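Local coordinates for protein importin subunit beta-1 (Saccharomyces cerevisiae, PDB 5OWU) that carries proteins into the nucleus together with importin alpha, the subunit that recognises the classical nuclear localization signal of the cargo, at residues 425-439 with 465-479. Sequence-based numbering, arbitrary orientation. Where two conformers were deposited one is given.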
ATOM      1  N   LEU A 425     -16.169  14.657 -25.070  1.00 31.41           N
ATOM      2  CA  LEU A 425     -15.233  14.944 -23.986  1.00 32.52           C
ATOM      3  C   LEU A 425     -14.552  13.674 -23.487  1.00 29.00           C
ATOM      4  O   LEU A 425     -13.340  13.665 -23.231  1.00 28.25           O
ATOM      5  CB  LEU A 425     -15.961  15.629 -22.833  1.00 32.90           C
ATOM      6  CG  LEU A 425     -15.116  15.870 -21.584  1.00 32.19           C
ATOM      7  CD1 LEU A 425     -13.896  16.709 -21.917  1.00 39.02           C
ATOM      8  CD2 LEU A 425     -15.952  16.549 -20.514  1.00 45.45           C
ATOM      9  N   GLN A 426     -15.321  12.597 -23.318  1.00 25.38           N
ATOM     10  CA  GLN A 426     -14.743  11.338 -22.857  1.00 34.77           C
ATOM     11  C   GLN A 426     -13.694  10.828 -23.837  1.00 28.85           C
ATOM     12  O   GLN A 426     -12.635  10.330 -23.431  1.00 29.26           O
ATOM     13  CB  GLN A 426     -15.842  10.296 -22.664  1.00 36.31           C
ATOM     14  CG  GLN A 426     -16.891  10.665 -21.622  1.00 47.54           C
ATOM     15  CD  GLN A 426     -18.100  11.359 -22.229  1.00 57.99           C
ATOM     16  OE1 GLN A 426     -17.966  12.324 -22.983  1.00 51.99           O
ATOM     17  NE2 GLN A 426     -19.293  10.861 -21.907  1.00 59.50           N
ATOM     18  N   VAL A 427     -13.966  10.947 -25.136  1.00 27.93           N
ATOM     19  CA  VAL A 427     -13.004  10.474 -26.125  1.00 23.04           C
ATOM     20  C   VAL A 427     -11.704  11.249 -26.012  1.00 25.59           C
ATOM     21  O   VAL A 427     -10.618  10.669 -26.061  1.00 27.09           O
ATOM     22  CB  VAL A 427     -13.592  10.573 -27.543  1.00 24.86           C
ATOM     23  CG1 VAL A 427     -12.516  10.302 -28.595  1.00 25.89           C
ATOM     24  CG2 VAL A 427     -14.739   9.596 -27.700  1.00 29.52           C
ATOM     25  N   LYS A 428     -11.788  12.575 -25.883  1.00 26.33           N
ATOM     26  CA  LYS A 428     -10.569  13.373 -25.795  1.00 27.83           C
ATOM     27  C   LYS A 428      -9.811  13.078 -24.509  1.00 23.57           C
ATOM     28  O   LYS A 428      -8.574  13.049 -24.498  1.00 29.37           O
ATOM     29  CB  LYS A 428     -10.906  14.858 -25.875  1.00 23.45           C
ATOM     30  CG  LYS A 428     -11.368  15.317 -27.243  1.00 34.66           C
ATOM     31  CD  LYS A 428     -11.501  16.834 -27.301  1.00 32.67           C
ATOM     32  CE  LYS A 428     -12.644  17.335 -26.460  1.00 32.11           C
ATOM     33  NZ  LYS A 428     -12.793  18.800 -26.619  1.00 30.46           N
ATOM     34  N   GLU A 429     -10.535  12.878 -23.410  1.00 26.44           N
ATOM     35  CA  GLU A 429      -9.886  12.556 -22.144  1.00 29.36           C
ATOM     36  C   GLU A 429      -9.072  11.273 -22.268  1.00 26.78           C
ATOM     37  O   GLU A 429      -7.881  11.220 -21.906  1.00 25.38           O
ATOM     38  CB  GLU A 429     -10.951  12.426 -21.053  1.00 36.41           C
ATOM     39  CG  GLU A 429     -10.441  11.932 -19.714  1.00 35.82           C
ATOM     40  CD  GLU A 429     -11.514  11.975 -18.637  1.00 37.80           C
ATOM     41  OE1 GLU A 429     -12.670  11.611 -18.934  1.00 38.19           O
ATOM     42  OE2 GLU A 429     -11.197  12.385 -17.504  1.00 38.10           O
ATOM     43  N   THR A 430      -9.703  10.223 -22.801  1.00 25.88           N
ATOM     44  CA  THR A 430      -9.007   8.952 -22.910  1.00 25.97           C
ATOM     45  C   THR A 430      -7.924   9.001 -23.979  1.00 23.87           C
ATOM     46  O   THR A 430      -6.891   8.353 -23.830  1.00 23.29           O
ATOM     47  CB  THR A 430     -10.017   7.842 -23.184  1.00 23.57           C
ATOM     48  OG1 THR A 430     -10.955   7.818 -22.102  1.00 24.36           O
ATOM     49  CG2 THR A 430      -9.318   6.473 -23.311  1.00 26.35           C
ATOM     50  N   THR A 431      -8.128   9.775 -25.047  1.00 29.47           N
ATOM     51  CA  THR A 431      -7.093   9.932 -26.066  1.00 28.65           C
ATOM     52  C   THR A 431      -5.846  10.592 -25.491  1.00 25.16           C
ATOM     53  O   THR A 431      -4.718  10.174 -25.787  1.00 27.24           O
ATOM     54  CB  THR A 431      -7.644  10.747 -27.240  1.00 32.65           C
ATOM     55  OG1 THR A 431      -8.729  10.032 -27.844  1.00 27.41           O
ATOM     56  CG2 THR A 431      -6.556  11.017 -28.302  1.00 27.33           C
ATOM     57  N   ALA A 432      -6.022  11.639 -24.681  1.00 22.78           N
ATOM     58  CA  ALA A 432      -4.873  12.251 -24.018  1.00 25.78           C
ATOM     59  C   ALA A 432      -4.150  11.229 -23.150  1.00 23.30           C
ATOM     60  O   ALA A 432      -2.913  11.130 -23.173  1.00 23.63           O
ATOM     61  CB  ALA A 432      -5.318  13.450 -23.176  1.00 28.61           C
ATOM     62  N   TRP A 433      -4.914  10.463 -22.364  1.00 23.34           N
ATOM     63  CA  TRP A 433      -4.311   9.378 -21.591  1.00 23.89           C
ATOM     64  C   TRP A 433      -3.548   8.410 -22.493  1.00 27.67           C
ATOM     65  O   TRP A 433      -2.422   8.005 -22.180  1.00 27.33           O
ATOM     66  CB  TRP A 433      -5.396   8.644 -20.807  1.00 23.94           C
ATOM     67  CG  TRP A 433      -4.944   7.384 -20.135  1.00 28.83           C
ATOM     68  CD1 TRP A 433      -4.327   7.275 -18.919  1.00 28.54           C
ATOM     69  CD2 TRP A 433      -5.085   6.044 -20.633  1.00 24.32           C
ATOM     70  NE1 TRP A 433      -4.078   5.957 -18.631  1.00 28.18           N
ATOM     71  CE2 TRP A 433      -4.535   5.179 -19.662  1.00 27.92           C
ATOM     72  CE3 TRP A 433      -5.624   5.493 -21.800  1.00 29.68           C
ATOM     73  CZ2 TRP A 433      -4.508   3.796 -19.822  1.00 26.01           C
ATOM     74  CZ3 TRP A 433      -5.598   4.118 -21.957  1.00 26.78           C
ATOM     75  CH2 TRP A 433      -5.043   3.285 -20.976  1.00 22.16           C
ATOM     76  N   CYS A 434      -4.147   8.028 -23.619  1.00 22.35           N
ATOM     77  CA  CYS A 434      -3.517   7.069 -24.518  1.00 21.85           C
ATOM     78  C   CYS A 434      -2.190   7.597 -25.039  1.00 24.68           C
ATOM     79  O   CYS A 434      -1.213   6.844 -25.165  1.00 23.45           O
ATOM     80  CB  CYS A 434      -4.466   6.757 -25.677  1.00 25.11           C
ATOM     81  SG  CYS A 434      -3.845   5.532 -26.812  1.00 25.77           S
ATOM     82  N   ILE A 435      -2.132   8.894 -25.340  1.00 24.14           N
ATOM     83  CA  ILE A 435      -0.877   9.487 -25.785  1.00 25.44           C
ATOM     84  C   ILE A 435       0.149   9.409 -24.670  1.00 27.29           C
ATOM     85  O   ILE A 435       1.332   9.131 -24.913  1.00 21.87           O
ATOM     86  CB  ILE A 435      -1.111  10.933 -26.265  1.00 22.87           C
ATOM     87  CG1 ILE A 435      -2.018  10.912 -27.507  1.00 26.49           C
ATOM     88  CG2 ILE A 435       0.203  11.623 -26.590  1.00 27.87           C
ATOM     89  CD1 ILE A 435      -2.518  12.260 -27.936  1.00 28.57           C
ATOM     90  N   GLY A 436      -0.289   9.637 -23.425  1.00 20.76           N
ATOM     91  CA  GLY A 436       0.612   9.458 -22.297  1.00 25.97           C
ATOM     92  C   GLY A 436       1.132   8.036 -22.161  1.00 29.29           C
ATOM     93  O   GLY A 436       2.283   7.827 -21.789  1.00 27.44           O
ATOM     94  N   ARG A 437       0.278   7.039 -22.428  1.00 27.66           N
ATOM     95  CA  ARG A 437       0.703   5.637 -22.376  1.00 28.87           C
ATOM     96  C   ARG A 437       1.744   5.328 -23.452  1.00 29.20           C
ATOM     97  O   ARG A 437       2.758   4.653 -23.190  1.00 28.35           O
ATOM     98  CB  ARG A 437      -0.522   4.730 -22.541  1.00 25.95           C
ATOM     99  CG  ARG A 437      -1.531   4.851 -21.401  1.00 24.18           C
ATOM    100  CD  ARG A 437      -1.092   4.025 -20.199  1.00 29.74           C
ATOM    101  NE  ARG A 437      -1.081   2.609 -20.556  1.00 32.30           N
ATOM    102  CZ  ARG A 437      -0.677   1.626 -19.759  1.00 44.75           C
ATOM    103  NH1 ARG A 437      -0.240   1.886 -18.532  1.00 34.19           N
ATOM    104  NH2 ARG A 437      -0.705   0.375 -20.202  1.00 39.55           N
ATOM    105  N   ILE A 438       1.498   5.809 -24.673  1.00 25.61           N
ATOM    106  CA  ILE A 438       2.471   5.652 -25.747  1.00 29.01           C
ATOM    107  C   ILE A 438       3.790   6.283 -25.334  1.00 37.38           C
ATOM    108  O   ILE A 438       4.862   5.676 -25.455  1.00 36.77           O
ATOM    109  CB  ILE A 438       1.931   6.266 -27.052  1.00 29.60           C
ATOM    110  CG1 ILE A 438       0.674   5.520 -27.498  1.00 26.64           C
ATOM    111  CG2 ILE A 438       2.984   6.215 -28.148  1.00 39.61           C
ATOM    112  CD1 ILE A 438      -0.048   6.145 -28.655  1.00 31.88           C
ATOM    113  N   ALA A 439       3.727   7.514 -24.824  1.00 26.78           N
ATOM    114  CA  ALA A 439       4.943   8.202 -24.413  1.00 30.43           C
ATOM    115  C   ALA A 439       5.632   7.449 -23.292  1.00 38.91           C
ATOM    116  O   ALA A 439       6.861   7.349 -23.261  1.00 45.47           O
ATOM    117  CB  ALA A 439       4.619   9.629 -23.969  1.00 36.81           C
ATOM    118  N   ASP A 465      -8.098  22.891 -23.050  1.00 29.99           N
ATOM    119  CA  ASP A 465      -9.397  22.277 -23.250  1.00 24.49           C
ATOM    120  C   ASP A 465     -10.091  22.116 -21.899  1.00 26.83           C
ATOM    121  O   ASP A 465      -9.694  22.710 -20.893  1.00 31.22           O
ATOM    122  CB  ASP A 465      -9.214  20.936 -23.974  1.00 30.17           C
ATOM    123  CG  ASP A 465     -10.429  20.525 -24.788  1.00 36.08           C
ATOM    124  OD1 ASP A 465     -11.566  20.889 -24.428  1.00 39.80           O
ATOM    125  OD2 ASP A 465     -10.235  19.817 -25.794  1.00 39.77           O
ATOM    126  N   HIS A 466     -11.141  21.306 -21.873  1.00 26.06           N
ATOM    127  CA  HIS A 466     -11.823  20.975 -20.634  1.00 27.22           C
ATOM    128  C   HIS A 466     -10.811  20.471 -19.605  1.00 24.37           C
ATOM    129  O   HIS A 466      -9.873  19.746 -19.967  1.00 29.10           O
ATOM    130  CB  HIS A 466     -12.881  19.904 -20.906  1.00 30.61           C
ATOM    131  CG  HIS A 466     -13.775  19.615 -19.743  1.00 30.20           C
ATOM    132  ND1 HIS A 466     -13.384  18.839 -18.672  1.00 30.66           N
ATOM    133  CD2 HIS A 466     -15.053  19.986 -19.491  1.00 30.46           C
ATOM    134  CE1 HIS A 466     -14.380  18.750 -17.808  1.00 36.94           C
ATOM    135  NE2 HIS A 466     -15.405  19.436 -18.283  1.00 34.75           N
ATOM    136  N   PRO A 467     -10.962  20.823 -18.329  1.00 26.50           N
ATOM    137  CA  PRO A 467      -9.952  20.411 -17.337  1.00 34.15           C
ATOM    138  C   PRO A 467      -9.659  18.918 -17.315  1.00 31.41           C
ATOM    139  O   PRO A 467      -8.519  18.534 -17.021  1.00 29.10           O
ATOM    140  CB  PRO A 467     -10.552  20.889 -16.005  1.00 41.15           C
ATOM    141  CG  PRO A 467     -11.987  21.219 -16.301  1.00 29.82           C
ATOM    142  CD  PRO A 467     -12.027  21.642 -17.718  1.00 26.76           C
ATOM    143  N   LYS A 468     -10.642  18.060 -17.610  1.00 30.69           N
ATOM    144  CA  LYS A 468     -10.387  16.621 -17.641  1.00 37.43           C
ATOM    145  C   LYS A 468      -9.351  16.258 -18.697  1.00 29.98           C
ATOM    146  O   LYS A 468      -8.487  15.403 -18.462  1.00 29.11           O
ATOM    147  CB  LYS A 468     -11.685  15.859 -17.898  1.00 38.12           C
ATOM    148  CG  LYS A 468     -12.617  15.869 -16.726  1.00 47.58           C
ATOM    149  CD  LYS A 468     -13.849  15.037 -16.990  1.00 43.13           C
ATOM    150  CE  LYS A 468     -14.118  14.105 -15.822  1.00 57.16           C
ATOM    151  NZ  LYS A 468     -15.534  13.683 -15.767  1.00 77.23           N
ATOM    152  N   VAL A 469      -9.431  16.889 -19.870  1.00 25.16           N
ATOM    153  CA  VAL A 469      -8.417  16.701 -20.906  1.00 28.06           C
ATOM    154  C   VAL A 469      -7.081  17.287 -20.454  1.00 24.79           C
ATOM    155  O   VAL A 469      -6.029  16.644 -20.570  1.00 24.78           O
ATOM    156  CB  VAL A 469      -8.894  17.332 -22.229  1.00 30.98           C
ATOM    157  CG1 VAL A 469      -7.862  17.136 -23.346  1.00 27.91           C
ATOM    158  CG2 VAL A 469     -10.245  16.746 -22.647  1.00 28.99           C
ATOM    159  N   ALA A 470      -7.107  18.510 -19.917  1.00 26.26           N
ATOM    160  CA  ALA A 470      -5.875  19.195 -19.524  1.00 26.17           C
ATOM    161  C   ALA A 470      -5.082  18.390 -18.495  1.00 24.02           C
ATOM    162  O   ALA A 470      -3.846  18.348 -18.544  1.00 29.84           O
ATOM    163  CB  ALA A 470      -6.208  20.586 -18.971  1.00 25.45           C
ATOM    164  N   THR A 471      -5.771  17.752 -17.551  1.00 23.89           N
ATOM    165  CA  THR A 471      -5.076  16.958 -16.536  1.00 25.96           C
ATOM    166  C   THR A 471      -4.301  15.816 -17.179  1.00 23.63           C
ATOM    167  O   THR A 471      -3.115  15.588 -16.883  1.00 24.48           O
ATOM    168  CB  THR A 471      -6.099  16.432 -15.526  1.00 28.37           C
ATOM    169  OG1 THR A 471      -6.651  17.544 -14.806  1.00 33.53           O
ATOM    170  CG2 THR A 471      -5.479  15.454 -14.540  1.00 30.23           C
ATOM    171  N   ASN A 472      -4.954  15.099 -18.090  1.00 21.10           N
ATOM    172  CA  ASN A 472      -4.274  14.005 -18.766  1.00 22.88           C
ATOM    173  C   ASN A 472      -3.152  14.514 -19.658  1.00 25.95           C
ATOM    174  O   ASN A 472      -2.139  13.824 -19.826  1.00 27.12           O
ATOM    175  CB  ASN A 472      -5.297  13.173 -19.538  1.00 25.49           C
ATOM    176  CG  ASN A 472      -6.090  12.263 -18.620  1.00 32.13           C
ATOM    177  OD1 ASN A 472      -5.730  12.088 -17.452  1.00 34.44           O
ATOM    178  ND2 ASN A 472      -7.162  11.675 -19.136  1.00 27.95           N
ATOM    179  N   CYS A 473      -3.283  15.727 -20.199  1.00 22.71           N
ATOM    180  CA  CYS A 473      -2.197  16.289 -20.994  1.00 23.52           C
ATOM    181  C   CYS A 473      -0.984  16.627 -20.133  1.00 23.50           C
ATOM    182  O   CYS A 473       0.157  16.466 -20.581  1.00 25.79           O
ATOM    183  CB  CYS A 473      -2.687  17.520 -21.751  1.00 28.12           C
ATOM    184  SG  CYS A 473      -3.751  17.078 -23.118  1.00 27.29           S
ATOM    185  N   SER A 474      -1.198  17.102 -18.901  1.00 25.24           N
ATOM    186  CA  SER A 474      -0.066  17.336 -18.006  1.00 23.16           C
ATOM    187  C   SER A 474       0.640  16.026 -17.669  1.00 23.74           C
ATOM    188  O   SER A 474       1.878  15.955 -17.684  1.00 24.27           O
ATOM    189  CB  SER A 474      -0.529  18.047 -16.727  1.00 23.56           C
ATOM    190  OG  SER A 474      -0.692  19.438 -16.959  1.00 28.01           O
ATOM    191  N   TRP A 475      -0.131  14.984 -17.331  1.00 23.03           N
ATOM    192  CA  TRP A 475       0.448  13.662 -17.068  0.56 29.18           C
ATOM    193  C   TRP A 475       1.243  13.167 -18.269  1.00 25.96           C
ATOM    194  O   TRP A 475       2.340  12.600 -18.133  1.00 26.66           O
ATOM    195  CB  TRP A 475      -0.678  12.674 -16.722  0.56 29.27           C
ATOM    196  CG  TRP A 475      -0.273  11.222 -16.529  0.56 32.37           C
ATOM    197  CD1 TRP A 475       0.332  10.678 -15.430  0.56 36.70           C
ATOM    198  CD2 TRP A 475      -0.486  10.131 -17.446  0.56 27.10           C
ATOM    199  NE1 TRP A 475       0.525   9.328 -15.610  0.56 33.07           N
ATOM    200  CE2 TRP A 475       0.029   8.965 -16.835  0.56 29.61           C
ATOM    201  CE3 TRP A 475      -1.060  10.029 -18.719  0.56 26.24           C
ATOM    202  CZ2 TRP A 475      -0.008   7.712 -17.457  0.56 30.36           C
ATOM    203  CZ3 TRP A 475      -1.093   8.775 -19.343  0.56 15.40           C
ATOM    204  CH2 TRP A 475      -0.569   7.639 -18.706  0.56 30.38           C
ATOM    205  N   THR A 476       0.692  13.375 -19.468  1.00 23.89           N
ATOM    206  CA  THR A 476       1.348  12.946 -20.695  1.00 24.19           C
ATOM    207  C   THR A 476       2.647  13.704 -20.918  1.00 29.56           C
ATOM    208  O   THR A 476       3.648  13.121 -21.346  1.00 25.13           O
ATOM    209  CB  THR A 476       0.388  13.139 -21.870  1.00 26.37           C
ATOM    210  OG1 THR A 476      -0.670  12.178 -21.763  1.00 33.54           O
ATOM    211  CG2 THR A 476       1.091  12.991 -23.226  1.00 22.63           C
ATOM    212  N   ILE A 477       2.652  15.007 -20.629  1.00 26.65           N
ATOM    213  CA  ILE A 477       3.878  15.788 -20.769  1.00 23.03           C
ATOM    214  C   ILE A 477       4.939  15.278 -19.806  1.00 20.67           C
ATOM    215  O   ILE A 477       6.112  15.115 -20.174  1.00 25.21           O
ATOM    216  CB  ILE A 477       3.581  17.285 -20.563  1.00 22.24           C
ATOM    217  CG1 ILE A 477       2.785  17.822 -21.758  1.00 28.27           C
ATOM    218  CG2 ILE A 477       4.866  18.075 -20.383  1.00 24.07           C
ATOM    219  CD1 ILE A 477       2.173  19.185 -21.534  1.00 26.95           C
ATOM    220  N   ILE A 478       4.546  14.996 -18.563  1.00 24.82           N
ATOM    221  CA  ILE A 478       5.487  14.398 -17.620  1.00 24.95           C
ATOM    222  C   ILE A 478       6.106  13.142 -18.229  1.00 23.09           C
ATOM    223  O   ILE A 478       7.333  12.984 -18.255  1.00 25.11           O
ATOM    224  CB  ILE A 478       4.790  14.108 -16.279  1.00 25.04           C
ATOM    225  CG1 ILE A 478       4.515  15.426 -15.552  1.00 22.43           C
ATOM    226  CG2 ILE A 478       5.649  13.191 -15.395  1.00 25.61           C
ATOM    227  CD1 ILE A 478       3.570  15.289 -14.361  1.00 27.50           C
ATOM    228  N   ASN A 479       5.269  12.243 -18.759  1.00 28.18           N
ATOM    229  CA  ASN A 479       5.796  11.010 -19.356  1.00 25.64           C
ATOM    230  C   ASN A 479       6.767  11.304 -20.494  1.00 26.41           C
ATOM    231  O   ASN A 479       7.834  10.682 -20.594  1.00 28.26           O
ATOM    232  CB  ASN A 479       4.653  10.141 -19.863  1.00 24.85           C
ATOM    233  CG  ASN A 479       3.816   9.584 -18.749  1.00 34.45           C
ATOM    234  OD1 ASN A 479       4.175   9.702 -17.584  1.00 33.40           O
ATOM    235  ND2 ASN A 479       2.698   8.953 -19.098  1.00 30.60           N
TER
HETATM  236  O   HOH W   1      -9.059  13.601 -16.453  1.00 34.86           O
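Leu425 lays CD2 over one face of the His466 ring, a CH-pi contact 3.6 Å from the ring centroid, while CD1 reaches His466 CB and Val469 CG2. Pro467 CD covers the opposite face, and ND1 accepts from Lys468 N as the N-cap of the second helix, so the ring is held on several sides. Lys428 bends at chi3 to bring NZ within 2.9 Å of Asp465 OD2, on its syn lone pair, a salt bridge just ahead of the helix that begins at Pro467. Next comes Glu429, whose extended chain brings its carboxylate against the aliphatic part of Lys468; a water joins its OE2 to Lys468 O, while Lys468 NZ pairs with Asp343. Glu429 O accepts from Asn472 ND2 at 2.9 Å, the donor standing above the carbonyl plane, with the helical donor Trp433 N on the opposite face. Ala432 CB packs on Asn472 CB (3.6 Å), and Ala432 O lies 2.8 Å from Thr476 OG1, whose one proton could go to it or to Asn472 O. In the Trp475 conformer modelled here, the indoles of Trp433 and Trp475 run side by side, planes 7° apart but slid so far that they barely overlap; Trp475 CZ3 meets Trp433 O edge-on. At Gly436 the backbones come closest, CA to CA 3.9 Å from Thr476, and the lack of a side chain leaves room for Trp475 and Thr476. Asn479 ND2 donates to Gly436 O (2.9 Å). With axes 8.2 Å apart and 5° from parallel, these helices of HEAT repeats 10 and 11 pack as successive layers of the importin-beta HEAT-repeat solenoid.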